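Local structure of coronin (Toxoplasma gondii, 4OZU) at residues Gln33-Ala47 / Ser81-Asp93. The protein probably binds actin filaments; the part described here is its WD40 beta-propeller domain. Sequence-based numbering, arbitrary orientation.
Sequences QTESCGLAANTEYIA and SIQDTNFSPFYRD. With ACT (acetate ion), chain C.
A40 and F87 meet where two neighbouring blades of the WD40 beta-propeller face each other, strand 45-47 running antiparallel to strand 82-87 at 168° with axes 8.5 Å apart. Strands 40-41 and 82-87 are the outermost strands of their sheets, and side chains and water join them. F87 is the main apolar element: its ring lies among A40, Y45 and A47, with A47 CB 3.8 Å from CE2, while the amide of N42 sits over one face, offset toward the rim, the two planes 31° apart. Both ends of the N42 amide are used. A chi1 of 64° folds it back over its own backbone in the turn between strands 40-41 and 45-47, where OD1 accepts from E44 N, an Asx turn, and from Y45 N, which completes an Asx motif; ND2 donates to a water and to R92 O at 2.9 Å. Beside it, R92 CD packs 3.4 Å from E44 CB, while E44 OE2 forms a salt bridge with R62. At the other end S36 OG donates to Q83 O over 2.8 Å. Between these ends two waters add bridges: one donates to D84 OD1 and accepts from G38 N, and another donates to G38 O, 3.0 Å away, while hydrogen-bonding T85 OG1.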
loop_
_atom_site.group_PDB
_atom_site.type_symbol
_atom_site.label_atom_id
_atom_site.label_comp_id
_atom_site.label_asym_id
_atom_site.label_seq_id
_atom_site.Cartn_x
_atom_site.Cartn_y
_atom_site.Cartn_z
ATOM N N GLN A 33 -14.517 8.536 -5.307
ATOM C CA GLN A 33 -14.457 7.284 -4.560
ATOM C C GLN A 33 -13.682 6.229 -5.339
ATOM O O GLN A 33 -13.855 6.092 -6.551
ATOM C CB GLN A 33 -15.865 6.772 -4.244
ATOM C CG GLN A 33 -16.758 7.788 -3.527
ATOM C CD GLN A 33 -16.250 8.155 -2.140
ATOM O OE1 GLN A 33 -15.325 7.534 -1.617
ATOM N NE2 GLN A 33 -16.859 9.173 -1.537
ATOM N N THR A 34 -12.831 5.489 -4.630
ATOM C CA THR A 34 -12.056 4.400 -5.220
ATOM C C THR A 34 -11.995 3.205 -4.262
ATOM O O THR A 34 -12.501 3.276 -3.140
ATOM C CB THR A 34 -10.618 4.842 -5.567
ATOM O OG1 THR A 34 -9.911 5.184 -4.368
ATOM C CG2 THR A 34 -10.632 6.038 -6.506
ATOM N N GLU A 35 -11.385 2.110 -4.712
ATOM C CA GLU A 35 -11.175 0.941 -3.860
ATOM C C GLU A 35 -9.717 0.836 -3.429
ATOM O O GLU A 35 -9.244 -0.246 -3.094
ATOM C CB GLU A 35 -11.607 -0.340 -4.582
ATOM C CG GLU A 35 -13.113 -0.460 -4.782
ATOM C CD GLU A 35 -13.871 -0.721 -3.490
ATOM O OE1 GLU A 35 -13.226 -1.013 -2.457
ATOM O OE2 GLU A 35 -15.116 -0.635 -3.507
ATOM N N SER A 36 -9.008 1.963 -3.424
ATOM C CA SER A 36 -7.619 1.998 -2.958
ATOM C C SER A 36 -7.399 3.167 -1.991
ATOM O O SER A 36 -8.283 4.007 -1.821
ATOM C CB SER A 36 -6.656 2.104 -4.142
ATOM O OG SER A 36 -6.602 3.426 -4.641
ATOM N N CYS A 37 -6.230 3.216 -1.357
ATOM C CA CYS A 37 -5.973 4.231 -0.335
ATOM C C CYS A 37 -5.991 5.648 -0.937
ATOM O O CYS A 37 -6.363 6.601 -0.256
ATOM C CB CYS A 37 -4.650 3.955 0.388
ATOM S SG CYS A 37 -3.203 3.746 -0.663
ATOM N N GLY A 38 -5.621 5.775 -2.210
ATOM C CA GLY A 38 -5.832 7.011 -2.951
ATOM C C GLY A 38 -4.567 7.747 -3.354
ATOM O O GLY A 38 -4.517 8.360 -4.421
ATOM N N LEU A 39 -3.550 7.692 -2.502
ATOM C CA LEU A 39 -2.284 8.356 -2.774
ATOM C C LEU A 39 -1.174 7.331 -2.890
ATOM O O LEU A 39 -1.367 6.144 -2.618
ATOM C CB LEU A 39 -1.941 9.364 -1.667
ATOM C CG LEU A 39 -3.044 10.318 -1.217
ATOM C CD1 LEU A 39 -2.565 11.151 -0.033
ATOM C CD2 LEU A 39 -3.478 11.217 -2.361
ATOM N N ALA A 40 -0.005 7.804 -3.299
ATOM C CA ALA A 40 1.194 6.986 -3.331
ATOM C C ALA A 40 2.408 7.865 -3.064
ATOM O O ALA A 40 2.394 9.063 -3.340
ATOM C CB ALA A 40 1.333 6.282 -4.663
ATOM N N ALA A 41 3.448 7.268 -2.499
ATOM C CA ALA A 41 4.690 7.987 -2.266
ATOM C C ALA A 41 5.859 7.021 -2.301
ATOM O O ALA A 41 5.717 5.854 -1.935
ATOM C CB ALA A 41 4.643 8.727 -0.925
ATOM N N ASN A 42 7.006 7.497 -2.771
ATOM C CA ASN A 42 8.246 6.761 -2.594
ATOM C C ASN A 42 9.204 7.657 -1.809
ATOM O O ASN A 42 8.749 8.524 -1.065
ATOM C CB ASN A 42 8.820 6.280 -3.939
ATOM C CG ASN A 42 9.233 7.410 -4.879
ATOM O OD1 ASN A 42 9.199 8.596 -4.539
ATOM N ND2 ASN A 42 9.647 7.024 -6.081
ATOM N N THR A 43 10.509 7.457 -1.928
ATOM C CA THR A 43 11.429 8.215 -1.088
ATOM C C THR A 43 11.581 9.660 -1.553
ATOM O O THR A 43 12.143 10.476 -0.830
ATOM C CB THR A 43 12.824 7.569 -1.038
ATOM O OG1 THR A 43 13.365 7.467 -2.361
ATOM C CG2 THR A 43 12.746 6.188 -0.405
ATOM N N GLU A 44 11.064 9.973 -2.742
ATOM C CA GLU A 44 11.282 11.281 -3.365
ATOM C C GLU A 44 9.983 12.009 -3.701
ATOM O O GLU A 44 9.903 13.233 -3.557
ATOM C CB GLU A 44 12.111 11.113 -4.642
ATOM C CG GLU A 44 12.437 12.399 -5.396
ATOM C CD GLU A 44 13.621 13.135 -4.806
ATOM O OE1 GLU A 44 14.102 12.728 -3.727
ATOM O OE2 GLU A 44 14.076 14.119 -5.429
ATOM N N TYR A 45 8.978 11.262 -4.147
ATOM C CA TYR A 45 7.769 11.855 -4.723
ATOM C C TYR A 45 6.487 11.438 -4.019
ATOM O O TYR A 45 6.415 10.392 -3.377
ATOM C CB TYR A 45 7.636 11.483 -6.206
ATOM C CG TYR A 45 8.846 11.806 -7.040
ATOM C CD1 TYR A 45 9.267 13.115 -7.200
ATOM C CD2 TYR A 45 9.558 10.803 -7.688
ATOM C CE1 TYR A 45 10.375 13.422 -7.953
ATOM C CE2 TYR A 45 10.667 11.101 -8.454
ATOM C CZ TYR A 45 11.072 12.416 -8.578
ATOM O OH TYR A 45 12.172 12.746 -9.332
ATOM N N ILE A 46 5.472 12.278 -4.177
ATOM C CA ILE A 46 4.108 11.969 -3.786
ATOM C C ILE A 46 3.253 11.982 -5.050
ATOM O O ILE A 46 3.372 12.902 -5.853
ATOM C CB ILE A 46 3.546 13.005 -2.780
ATOM C CG1 ILE A 46 4.404 13.064 -1.512
ATOM C CG2 ILE A 46 2.098 12.692 -2.432
ATOM C CD1 ILE A 46 4.140 14.298 -0.662
ATOM N N ALA A 47 2.402 10.976 -5.222
ATOM C CA ALA A 47 1.432 10.976 -6.313
ATOM C C ALA A 47 0.043 11.198 -5.737
ATOM O O ALA A 47 -0.352 10.523 -4.788
ATOM C CB ALA A 47 1.489 9.668 -7.090
ATOM N N SER A 81 -10.955 7.984 -14.875
ATOM C CA SER A 81 -10.419 8.275 -13.549
ATOM C C SER A 81 -9.372 7.259 -13.115
ATOM O O SER A 81 -9.397 6.101 -13.529
ATOM C CB SER A 81 -11.541 8.310 -12.513
ATOM O OG SER A 81 -12.029 7.005 -12.256
ATOM N N ILE A 82 -8.460 7.714 -12.265
ATOM C CA ILE A 82 -7.422 6.861 -11.708
ATOM C C ILE A 82 -7.952 6.128 -10.480
ATOM O O ILE A 82 -8.434 6.754 -9.532
ATOM C CB ILE A 82 -6.175 7.678 -11.324
ATOM C CG1 ILE A 82 -5.580 8.353 -12.561
ATOM C CG2 ILE A 82 -5.130 6.789 -10.666
ATOM C CD1 ILE A 82 -4.646 9.515 -12.244
ATOM N N GLN A 83 -7.838 4.804 -10.499
ATOM C CA GLN A 83 -8.346 3.954 -9.420
ATOM C C GLN A 83 -7.278 3.532 -8.421
ATOM O O GLN A 83 -7.585 3.258 -7.261
ATOM C CB GLN A 83 -9.003 2.708 -10.001
ATOM C CG GLN A 83 -10.261 3.018 -10.794
ATOM C CD GLN A 83 -11.345 3.657 -9.946
ATOM O OE1 GLN A 83 -11.818 4.756 -10.245
ATOM N NE2 GLN A 83 -11.745 2.970 -8.881
ATOM N N ASP A 84 -6.032 3.452 -8.874
ATOM C CA ASP A 84 -4.936 3.068 -7.999
ATOM C C ASP A 84 -3.619 3.559 -8.580
ATOM O O ASP A 84 -3.464 3.694 -9.791
ATOM C CB ASP A 84 -4.888 1.544 -7.800
ATOM C CG ASP A 84 -3.996 1.125 -6.628
ATOM O OD1 ASP A 84 -3.773 1.956 -5.719
ATOM O OD2 ASP A 84 -3.525 -0.043 -6.608
ATOM N N THR A 85 -2.670 3.820 -7.694
ATOM C CA THR A 85 -1.354 4.303 -8.079
ATOM C C THR A 85 -0.344 3.647 -7.150
ATOM O O THR A 85 -0.596 3.541 -5.959
ATOM C CB THR A 85 -1.222 5.843 -7.958
ATOM O OG1 THR A 85 -2.240 6.493 -8.732
ATOM C CG2 THR A 85 0.140 6.296 -8.441
ATOM N N ASN A 86 0.791 3.216 -7.688
ATOM C CA ASN A 86 1.870 2.688 -6.854
ATOM C C ASN A 86 3.230 2.906 -7.499
ATOM O O ASN A 86 3.437 2.581 -8.666
ATOM C CB ASN A 86 1.666 1.198 -6.564
ATOM C CG ASN A 86 0.884 0.951 -5.281
ATOM O OD1 ASN A 86 1.254 1.436 -4.207
ATOM N ND2 ASN A 86 -0.208 0.208 -5.391
ATOM N N PHE A 87 4.151 3.474 -6.730
ATOM C CA PHE A 87 5.538 3.572 -7.157
ATOM C C PHE A 87 6.219 2.209 -7.142
ATOM O O PHE A 87 5.866 1.333 -6.345
ATOM C CB PHE A 87 6.307 4.531 -6.256
ATOM C CG PHE A 87 5.955 5.972 -6.474
ATOM C CD1 PHE A 87 6.596 6.707 -7.452
ATOM C CD2 PHE A 87 4.975 6.586 -5.712
ATOM C CE1 PHE A 87 6.275 8.032 -7.662
ATOM C CE2 PHE A 87 4.651 7.918 -5.919
ATOM C CZ PHE A 87 5.304 8.636 -6.896
ATOM N N SER A 88 7.195 2.036 -8.024
ATOM C CA SER A 88 8.033 0.846 -7.997
ATOM C C SER A 88 8.762 0.741 -6.665
ATOM O O SER A 88 9.154 1.754 -6.092
ATOM C CB SER A 88 9.059 0.876 -9.121
ATOM O OG SER A 88 10.058 -0.106 -8.909
ATOM N N PRO A 89 8.959 -0.485 -6.171
ATOM C CA PRO A 89 9.748 -0.630 -4.943
ATOM C C PRO A 89 11.232 -0.341 -5.130
ATOM O O PRO A 89 11.953 -0.201 -4.135
ATOM C CB PRO A 89 9.553 -2.111 -4.567
ATOM C CG PRO A 89 8.430 -2.602 -5.391
ATOM C CD PRO A 89 8.412 -1.769 -6.629
ATOM N N PHE A 90 11.686 -0.280 -6.379
ATOM C CA PHE A 90 13.118 -0.245 -6.666
ATOM C C PHE A 90 13.589 0.991 -7.419
ATOM O O PHE A 90 14.661 1.513 -7.145
ATOM C CB PHE A 90 13.490 -1.485 -7.462
ATOM C CG PHE A 90 12.903 -2.743 -6.902
ATOM C CD1 PHE A 90 13.276 -3.195 -5.646
ATOM C CD2 PHE A 90 11.973 -3.469 -7.623
ATOM C CE1 PHE A 90 12.729 -4.343 -5.128
ATOM C CE2 PHE A 90 11.431 -4.627 -7.105
ATOM C CZ PHE A 90 11.806 -5.059 -5.861
ATOM N N TYR A 91 12.779 1.443 -8.368
ATOM C CA TYR A 91 13.186 2.475 -9.310
ATOM C C TYR A 91 12.425 3.759 -9.036
ATOM O O TYR A 91 11.201 3.817 -9.174
ATOM C CB TYR A 91 12.963 1.974 -10.733
ATOM C CG TYR A 91 13.538 0.587 -10.911
ATOM C CD1 TYR A 91 14.862 0.324 -10.591
ATOM C CD2 TYR A 91 12.751 -0.469 -11.342
ATOM C CE1 TYR A 91 15.390 -0.943 -10.727
ATOM C CE2 TYR A 91 13.273 -1.743 -11.479
ATOM C CZ TYR A 91 14.590 -1.974 -11.172
ATOM O OH TYR A 91 15.111 -3.242 -11.306
ATOM N N ARG A 92 13.176 4.774 -8.622
ATOM C CA ARG A 92 12.615 6.010 -8.105
ATOM C C ARG A 92 11.723 6.751 -9.092
ATOM O O ARG A 92 10.836 7.506 -8.686
ATOM C CB ARG A 92 13.741 6.940 -7.670
ATOM C CG ARG A 92 13.238 8.174 -6.973
ATOM C CD ARG A 92 13.969 8.418 -5.684
ATOM N NE ARG A 92 15.168 9.225 -5.894
ATOM C CZ ARG A 92 16.409 8.835 -5.610
ATOM N NH1 ARG A 92 16.654 7.638 -5.087
ATOM N NH2 ARG A 92 17.420 9.659 -5.843
ATOM N N ASP A 93 11.971 6.540 -10.381
ATOM C CA ASP A 93 11.286 7.287 -11.431
ATOM C C ASP A 93 10.132 6.510 -12.056
ATOM O O ASP A 93 9.478 7.006 -12.974
ATOM C CB ASP A 93 12.284 7.693 -12.524
ATOM C CG ASP A 93 13.088 6.519 -13.061
ATOM O OD1 ASP A 93 13.117 5.446 -12.415
ATOM O OD2 ASP A 93 13.713 6.680 -14.133
HETATM C C ACT C . 12.701 4.708 -4.194
HETATM O O ACT C . 13.759 5.366 -4.276
HETATM O OXT ACT C . 11.857 5.126 -3.376
HETATM C CH3 ACT C . 12.465 3.485 -5.026
HETATM O O HOH W 1 -9.454 1.123 -6.830
HETATM O O HOH W 2 -3.895 4.668 -4.495
HETATM O O HOH W 3 -4.266 6.449 -6.655
HETATM O O HOH W 4 -0.403 3.720 -2.985
HETATM O O HOH W 5 9.606 4.239 -7.117
#